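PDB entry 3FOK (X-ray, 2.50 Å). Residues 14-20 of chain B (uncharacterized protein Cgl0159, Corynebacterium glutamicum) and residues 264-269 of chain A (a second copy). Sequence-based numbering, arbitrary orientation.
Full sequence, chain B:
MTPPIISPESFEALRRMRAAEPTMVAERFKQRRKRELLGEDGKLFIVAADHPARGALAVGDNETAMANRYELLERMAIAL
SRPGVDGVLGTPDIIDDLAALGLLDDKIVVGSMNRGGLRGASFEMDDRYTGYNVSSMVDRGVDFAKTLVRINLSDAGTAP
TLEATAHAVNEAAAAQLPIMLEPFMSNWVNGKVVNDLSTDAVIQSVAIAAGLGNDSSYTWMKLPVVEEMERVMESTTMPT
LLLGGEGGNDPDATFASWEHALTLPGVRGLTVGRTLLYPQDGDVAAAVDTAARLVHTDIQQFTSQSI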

# COMPACT_ATOMS: atom_id res chain seq x y z
N LEU B 14 37.53 10.84 -11.20
CA LEU B 14 36.22 10.30 -10.88
C LEU B 14 35.65 10.92 -9.60
O LEU B 14 34.55 11.46 -9.60
CB LEU B 14 36.31 8.77 -10.74
CG LEU B 14 35.09 7.97 -10.29
CD1 LEU B 14 33.90 8.23 -11.21
CD2 LEU B 14 35.44 6.49 -10.29
N ARG B 15 36.41 10.85 -8.51
CA ARG B 15 35.97 11.41 -7.24
C ARG B 15 35.55 12.87 -7.39
O ARG B 15 34.59 13.32 -6.77
CB ARG B 15 37.07 11.33 -6.18
CG ARG B 15 37.37 9.93 -5.66
CD ARG B 15 38.24 10.00 -4.41
NE ARG B 15 39.61 10.43 -4.71
CZ ARG B 15 40.59 9.60 -5.05
NH1 ARG B 15 40.36 8.29 -5.15
NH2 ARG B 15 41.80 10.07 -5.31
N ARG B 16 36.28 13.61 -8.22
CA ARG B 16 35.99 15.02 -8.43
C ARG B 16 34.75 15.24 -9.30
O ARG B 16 34.03 16.22 -9.12
CB ARG B 16 37.19 15.74 -9.04
CG ARG B 16 38.36 15.93 -8.08
CD ARG B 16 39.49 16.72 -8.72
NE ARG B 16 40.68 16.76 -7.88
CZ ARG B 16 41.80 17.42 -8.19
NH1 ARG B 16 41.88 18.09 -9.33
NH2 ARG B 16 42.84 17.39 -7.37
N MSE B 17 34.51 14.33 -10.25
CA MSE B 17 33.35 14.46 -11.11
C MSE B 17 32.09 14.31 -10.26
O MSE B 17 31.18 15.13 -10.31
CB MSE B 17 33.36 13.40 -12.20
CG MSE B 17 32.21 13.53 -13.19
SE MSE B 17 32.24 12.18 -14.56
CE MSE B 17 33.57 12.95 -15.73
N ARG B 18 32.06 13.24 -9.46
CA ARG B 18 30.93 12.97 -8.57
C ARG B 18 30.67 14.14 -7.64
O ARG B 18 29.53 14.44 -7.29
CB ARG B 18 31.20 11.73 -7.73
CG ARG B 18 30.91 10.43 -8.44
CD ARG B 18 31.21 9.25 -7.55
NE ARG B 18 30.51 8.06 -8.03
CZ ARG B 18 29.20 7.89 -7.92
NH1 ARG B 18 28.45 8.82 -7.34
NH2 ARG B 18 28.63 6.79 -8.40
N ALA B 19 31.74 14.81 -7.22
CA ALA B 19 31.60 15.93 -6.31
C ALA B 19 31.17 17.24 -6.96
O ALA B 19 30.20 17.85 -6.53
CB ALA B 19 32.91 16.13 -5.55
N ALA B 20 31.88 17.66 -8.00
CA ALA B 20 31.58 18.94 -8.64
C ALA B 20 30.89 18.94 -10.01
O ALA B 20 30.37 19.97 -10.43
CB ALA B 20 32.86 19.78 -8.72
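Chain A (264-269) LPGVRG

How does the backbone of chain A lie against the helix of chain B? A type II beta turn from A:Leu264 to A:Val267, closed by the backbone hydrogen bond from A:Val267 N to A:Leu264 O (3.2 Å), leads into a strand that begins at A:Val267. Strand and helix run in broadly the same direction, with a signed crossing angle of -35° and axes 10.9 Å apart at closest approach. A:Gly266 lies nearest B:Arg15, CA to CA 6.1 Å, and A:Arg268 lies nearest B:Ala19, CA to CA 8.4 Å.

What does B:Arg15 pack against? Its CA-to-CB bond points toward chain A, and A:Pro265 CB lies over one face of its guanidinium, 3.9 Å from B:Arg15 CZ. B:Arg15 CD comes within 3.6 Å of A:Gly266 N. The phi of 91° at A:Gly266 favors glycine, since a CB there would be jammed against the preceding carbonyl oxygen.

Where does A:Arg268 reach? The CA-to-CB bond of A:Arg268 points toward the helix, and one guanidinium face lies over B:Ala19 CB, 3.4 Å from A:Arg268 NH2. B:Arg16 CG meets the guanidinium edge, 3.8 Å from A:Arg268 NH2.

Do polar bonds join the two stretches? No hydrogen bond crosses between them; the contact rests on packing, while B:Arg15 NH1 and A:Arg268 NH1 are hydrogen-bonded elsewhere in the structure.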

# COMPACT_ATOMS: atom_id res chain seq x y z
N LEU A 264 41.84 12.15 3.98
CA LEU A 264 41.58 10.96 3.18
C LEU A 264 40.90 11.23 1.83
O LEU A 264 40.15 12.19 1.68
CB LEU A 264 40.76 9.97 4.00
CG LEU A 264 41.56 9.11 4.98
CD1 LEU A 264 42.82 9.81 5.45
CD2 LEU A 264 40.67 8.77 6.16
N PRO A 265 41.16 10.36 0.84
CA PRO A 265 40.60 10.47 -0.51
C PRO A 265 39.08 10.51 -0.52
O PRO A 265 38.42 9.63 0.04
CB PRO A 265 41.13 9.22 -1.21
CG PRO A 265 42.37 8.87 -0.44
CD PRO A 265 41.94 9.12 0.98
N GLY A 266 38.52 11.53 -1.17
CA GLY A 266 37.07 11.63 -1.25
C GLY A 266 36.37 12.40 -0.15
O GLY A 266 35.24 12.83 -0.33
N VAL A 267 37.03 12.59 0.99
CA VAL A 267 36.41 13.34 2.08
C VAL A 267 36.35 14.81 1.68
O VAL A 267 37.36 15.42 1.34
CB VAL A 267 37.20 13.17 3.39
CG1 VAL A 267 36.55 13.98 4.50
CG2 VAL A 267 37.26 11.70 3.78
N ARG A 268 35.14 15.37 1.74
CA ARG A 268 34.91 16.75 1.35
C ARG A 268 34.58 17.72 2.48
O ARG A 268 34.37 18.91 2.23
CB ARG A 268 33.78 16.80 0.32
CG ARG A 268 34.18 16.30 -1.05
CD ARG A 268 34.88 17.39 -1.83
NE ARG A 268 35.36 16.93 -3.13
CZ ARG A 268 35.68 17.75 -4.13
NH1 ARG A 268 35.56 19.06 -3.98
NH2 ARG A 268 36.12 17.25 -5.28
N GLY A 269 34.53 17.23 3.71
CA GLY A 269 34.22 18.13 4.80
C GLY A 269 33.52 17.55 6.01
O GLY A 269 33.62 16.35 6.30